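Local atomic coordinates of putative diflavin flavoprotein A 5 (Nostoc sp. PCC 7120, PDB entry 4FEK), a protein that probably transfers electrons from NADH to oxygen, reducing it to water, this chain being the N-terminal metallo-beta-lactamase-like part of a longer modular di-iron flavoprotein. Residues Thr53-Pro58 / Lys97-Leu102; Asp117-Ala120 / Asp125-Asn128. All blocks are in the same frame, centred on the assembly; numbering follows the deposited sequence.

Contact 1: Thr53-Pro58 / Lys97-Leu102; sequences TAIIDP and KALLEL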
loop_
_atom_site.group_PDB
_atom_site.type_symbol
_atom_site.label_atom_id
_atom_site.label_comp_id
_atom_site.label_asym_id
_atom_site.label_seq_id
_atom_site.Cartn_x
_atom_site.Cartn_y
_atom_site.Cartn_z
ATOM N N THR A 53 0.111 -7.783 -16.097
ATOM C CA THR A 53 -0.145 -8.016 -14.675
ATOM C C THR A 53 0.762 -7.163 -13.773
ATOM O O THR A 53 1.969 -7.071 -13.986
ATOM C CB THR A 53 -0.046 -9.531 -14.310
ATOM O OG1 THR A 53 -1.106 -10.243 -14.958
ATOM C CG2 THR A 53 -0.207 -9.737 -12.822
ATOM N N ALA A 54 0.162 -6.516 -12.781
ATOM C CA ALA A 54 0.921 -5.765 -11.788
ATOM C C ALA A 54 0.596 -6.218 -10.379
ATOM O O ALA A 54 -0.553 -6.534 -10.046
ATOM C CB ALA A 54 0.647 -4.242 -11.925
ATOM N N ILE A 55 1.622 -6.255 -9.543
ATOM C CA ILE A 55 1.408 -6.420 -8.123
ATOM C C ILE A 55 1.689 -5.093 -7.420
ATOM O O ILE A 55 2.545 -4.307 -7.834
ATOM C CB ILE A 55 2.230 -7.577 -7.514
ATOM C CG1 ILE A 55 3.719 -7.341 -7.641
ATOM C CG2 ILE A 55 1.889 -8.914 -8.217
ATOM C CD1 ILE A 55 4.530 -8.577 -7.172
ATOM N N ILE A 56 0.951 -4.854 -6.357
ATOM C CA ILE A 56 1.124 -3.619 -5.619
ATOM C C ILE A 56 1.528 -3.929 -4.181
ATOM O O ILE A 56 0.843 -4.688 -3.511
ATOM C CB ILE A 56 -0.161 -2.805 -5.636
ATOM C CG1 ILE A 56 -0.441 -2.327 -7.064
ATOM C CG2 ILE A 56 -0.049 -1.620 -4.639
ATOM C CD1 ILE A 56 -1.865 -1.887 -7.328
ATOM N N ASP A 57 2.656 -3.365 -3.743
ATOM C CA ASP A 57 3.152 -3.474 -2.350
ATOM C C ASP A 57 3.407 -4.866 -1.734
ATOM O O ASP A 57 2.705 -5.260 -0.796
ATOM C CB ASP A 57 2.248 -2.673 -1.393
ATOM C CG ASP A 57 2.391 -1.163 -1.589
ATOM O OD1 ASP A 57 3.524 -0.715 -1.863
ATOM O OD2 ASP A 57 1.382 -0.427 -1.471
ATOM N N PRO A 58 4.429 -5.584 -2.223
ATOM C CA PRO A 58 4.880 -6.829 -1.565
ATOM C C PRO A 58 5.331 -6.531 -0.121
ATOM O O PRO A 58 5.966 -5.497 0.102
ATOM C CB PRO A 58 6.106 -7.249 -2.393
ATOM C CG PRO A 58 6.002 -6.497 -3.694
ATOM C CD PRO A 58 5.307 -5.193 -3.343
ATOM N N LYS A 97 14.113 -8.969 -3.539
ATOM C CA LYS A 97 15.202 -9.834 -4.005
ATOM C C LYS A 97 14.682 -11.204 -4.431
ATOM O O LYS A 97 15.100 -11.742 -5.454
ATOM C CB LYS A 97 16.283 -9.970 -2.929
ATOM C CG LYS A 97 17.503 -10.803 -3.363
ATOM C CD LYS A 97 18.582 -10.817 -2.275
ATOM C CE LYS A 97 19.732 -11.753 -2.644
ATOM N NZ LYS A 97 19.284 -13.171 -2.813
ATOM N N ALA A 98 13.757 -11.766 -3.656
ATOM C CA ALA A 98 13.142 -13.050 -4.006
ATOM C C ALA A 98 12.281 -12.951 -5.263
ATOM O O ALA A 98 12.329 -13.828 -6.134
ATOM C CB ALA A 98 12.328 -13.587 -2.847
ATOM N N LEU A 99 11.506 -11.873 -5.359
ATOM C CA LEU A 99 10.684 -11.616 -6.535
ATOM C C LEU A 99 11.529 -11.535 -7.786
ATOM O O LEU A 99 11.191 -12.159 -8.786
ATOM C CB LEU A 99 9.890 -10.310 -6.382
ATOM C CG LEU A 99 8.590 -10.447 -5.605
ATOM C CD1 LEU A 99 7.973 -9.080 -5.372
ATOM C CD2 LEU A 99 7.623 -11.352 -6.347
ATOM N N LEU A 100 12.612 -10.758 -7.720
ATOM C CA LEU A 100 13.555 -10.608 -8.820
ATOM C C LEU A 100 14.081 -11.958 -9.306
ATOM O O LEU A 100 14.142 -12.209 -10.508
ATOM C CB LEU A 100 14.750 -9.760 -8.385
ATOM C CG LEU A 100 14.982 -8.379 -8.996
ATOM C CD1 LEU A 100 14.059 -8.132 -10.180
ATOM C CD2 LEU A 100 14.821 -7.309 -7.936
ATOM N N GLU A 101 14.477 -12.817 -8.370
ATOM C CA GLU A 101 14.972 -14.147 -8.730
ATOM C C GLU A 101 13.898 -14.965 -9.433
ATOM O O GLU A 101 14.184 -15.661 -10.396
ATOM C CB GLU A 101 15.496 -14.905 -7.504
ATOM C CG GLU A 101 16.536 -14.136 -6.697
ATOM C CD GLU A 101 17.772 -14.956 -6.371
ATOM O OE1 GLU A 101 17.903 -16.082 -6.904
ATOM O OE2 GLU A 101 18.616 -14.469 -5.582
ATOM N N LEU A 102 12.657 -14.870 -8.956
ATOM C CA LEU A 102 11.560 -15.666 -9.503
ATOM C C LEU A 102 10.979 -15.072 -10.781
ATOM O O LEU A 102 10.441 -15.793 -11.630
ATOM C CB LEU A 102 10.443 -15.787 -8.471
ATOM C CG LEU A 102 10.743 -16.588 -7.207
ATOM C CD1 LEU A 102 9.661 -16.310 -6.172
ATOM C CD2 LEU A 102 10.836 -18.082 -7.517
#
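Behind Leu99, which meets Ile55 and Pro58 through apolar contacts alone, segment 97-102 carries a salt bridge on its exposed face, Lys97 NZ to Glu101 OE2, 3.1 Å. The lysine reaches OE2 on its anti side, 24° out of the carboxylate plane. The pair spans one helical turn, in step with the backbone bond from Glu101 N to Lys97 O.

The fold is that of the metallo-beta-lactamase family, in which helices cover the outer faces of two beta-sheets. Here helix 93-102 packs against strand 53-56 of the seven-stranded mixed sheet and the turn that follows it. All three touching residues are buried, yet they bury just 100 Å² in total, and the backbones stay well apart, with Pro58 CA and Leu99 CA 9.0 Å from each other. Helix 61-74 shares this space, its Tyr67 lying on Ile55 and Pro58 and its Leu68 on Leu99.

One methyl does all the work from the helix side. Leu99 projects toward the sheet with CG beside its own backbone N (chi1 -83°) and presents CD1 to two partners that both lie on its strand side. Ile55 approaches it tip to tip, whereas the Pro58 ring crosses the leucine at about a right angle. Leu99 CD1 lies 3.9 Å from Ile55 CD1 and 3.7 Å from Pro58 CG.

Contact 2: Asp117-Ala120 / Asp125-Asn128; sequences DLRA and DNLN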
loop_
_atom_site.group_PDB
_atom_site.type_symbol
_atom_site.label_atom_id
_atom_site.label_comp_id
_atom_site.label_asym_id
_atom_site.label_seq_id
_atom_site.Cartn_x
_atom_site.Cartn_y
_atom_site.Cartn_z
ATOM N N ASP A 117 17.294 4.596 -4.240
ATOM C CA ASP A 117 17.342 3.611 -3.154
ATOM C C ASP A 117 17.284 2.172 -3.660
ATOM O O ASP A 117 17.996 1.301 -3.160
ATOM C CB ASP A 117 16.161 3.806 -2.203
ATOM C CG ASP A 117 16.235 5.104 -1.428
ATOM O OD1 ASP A 117 17.362 5.576 -1.168
ATOM O OD2 ASP A 117 15.162 5.642 -1.069
ATOM N N LEU A 118 16.408 1.924 -4.624
ATOM C CA LEU A 118 16.286 0.597 -5.216
ATOM C C LEU A 118 17.585 0.163 -5.874
ATOM O O LEU A 118 18.084 -0.931 -5.616
ATOM C CB LEU A 118 15.183 0.582 -6.266
ATOM C CG LEU A 118 13.839 0.076 -5.783
ATOM C CD1 LEU A 118 12.832 0.108 -6.927
ATOM C CD2 LEU A 118 14.000 -1.332 -5.211
ATOM N N ARG A 119 18.121 1.023 -6.738
ATOM C CA ARG A 119 19.317 0.684 -7.506
ATOM C C ARG A 119 20.500 0.446 -6.576
ATOM O O ARG A 119 21.344 -0.403 -6.848
ATOM C CB ARG A 119 19.649 1.764 -8.545
ATOM C CG ARG A 119 18.650 1.855 -9.693
ATOM C CD ARG A 119 19.183 2.672 -10.879
ATOM N NE ARG A 119 18.147 2.912 -11.888
ATOM C CZ ARG A 119 17.768 2.029 -12.810
ATOM N NH1 ARG A 119 18.336 0.828 -12.859
ATOM N NH2 ARG A 119 16.813 2.338 -13.683
ATOM N N ALA A 120 20.544 1.177 -5.470
ATOM C CA ALA A 120 21.607 0.992 -4.490
ATOM C C ALA A 120 21.463 -0.321 -3.721
ATOM O O ALA A 120 22.463 -0.913 -3.314
ATOM C CB ALA A 120 21.671 2.173 -3.534
ATOM N N ASP A 125 23.231 -5.547 -10.003
ATOM C CA ASP A 125 22.077 -6.024 -10.745
ATOM C C ASP A 125 21.689 -4.857 -11.633
ATOM O O ASP A 125 21.900 -3.703 -11.253
ATOM C CB ASP A 125 20.925 -6.317 -9.787
ATOM C CG ASP A 125 20.682 -7.796 -9.589
ATOM O OD1 ASP A 125 20.605 -8.535 -10.596
ATOM O OD2 ASP A 125 20.557 -8.215 -8.418
ATOM N N ASN A 126 21.123 -5.121 -12.805
ATOM C CA ASN A 126 20.623 -4.003 -13.601
ATOM C C ASN A 126 19.109 -3.932 -13.579
ATOM O O ASN A 126 18.436 -4.548 -14.403
ATOM C CB ASN A 126 21.154 -3.995 -15.040
ATOM C CG ASN A 126 21.281 -2.577 -15.599
ATOM O OD1 ASN A 126 20.499 -1.689 -15.248
ATOM N ND2 ASN A 126 22.284 -2.355 -16.444
ATOM N N LEU A 127 18.587 -3.160 -12.630
ATOM C CA LEU A 127 17.154 -3.127 -12.369
ATOM C C LEU A 127 16.401 -2.407 -13.475
ATOM O O LEU A 127 16.884 -1.421 -14.040
ATOM C CB LEU A 127 16.887 -2.442 -11.026
ATOM C CG LEU A 127 16.463 -3.287 -9.825
ATOM C CD1 LEU A 127 17.184 -4.626 -9.760
ATOM C CD2 LEU A 127 16.658 -2.492 -8.528
ATOM N N ASN A 128 15.223 -2.921 -13.794
ATOM C CA ASN A 128 14.279 -2.195 -14.628
ATOM C C ASN A 128 13.385 -1.360 -13.701
ATOM O O ASN A 128 12.651 -1.913 -12.881
ATOM C CB ASN A 128 13.434 -3.180 -15.420
ATOM C CG ASN A 128 14.279 -4.176 -16.198
ATOM O OD1 ASN A 128 15.325 -3.817 -16.739
ATOM N ND2 ASN A 128 13.839 -5.433 -16.238
#
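Asn126 is the first residue of segment 125-128 to approach Arg119 of the helix: its OD1 stands 4.1 Å from Arg119 NH1, oblique to the guanidinium and too far for a hydrogen bond.

Leu127 follows and makes most of the contact, through both backbone and side chain. Its carbonyl O accepts a bond from Arg119 NH1 at 2.9 Å, with an N-H...O angle of 148°. The guanidinium offers its edge; the 148° angle makes the bond somewhat bent, and the donor also comes in 31° off the carbonyl plane. Arg119 gets there by running extended from CG to NE along the protein surface. Beneath it, the Leu127 side chain turns inward, and CD2 rests 3.6 Å from the backbone O of Leu118 and 4.1 Å from Leu118 CB.

Asn128 directs its CB away from the helix, and its backbone hydrogen-bonds with Phe108.

The loop between helix 112-121 and strand 129-132 thus packs back against the helix that precedes it. Leu127 consequently sits among three elements: helix 112-121, helix 93-102 through Leu100, and strand 107-111 through Phe108.

How the contacts relate
Helix 93-102 joins the two contacts: contact 1 uses its Leu99, while the next residue, Leu100, meets contact 2 at 4.0 Å between Leu100 CD2 and Leu127 CD1. Their centres are about 14 Å apart, and along the chain contact 1 closes before contact 2 opens. Contact 1 packs a helix on strand 53-56 of the seven-stranded sheet, and contact 2 lies beside its outermost strand 129-132. Contact 1 is fully buried, whereas contact 2 is partly open, its centre about 21 Å from the chain centre against 14 Å. The protein probably binds two irons per subunit. Both contacts are structural packing, although Asp57, next to Pro58, brings its carboxylate close to that of Asp173.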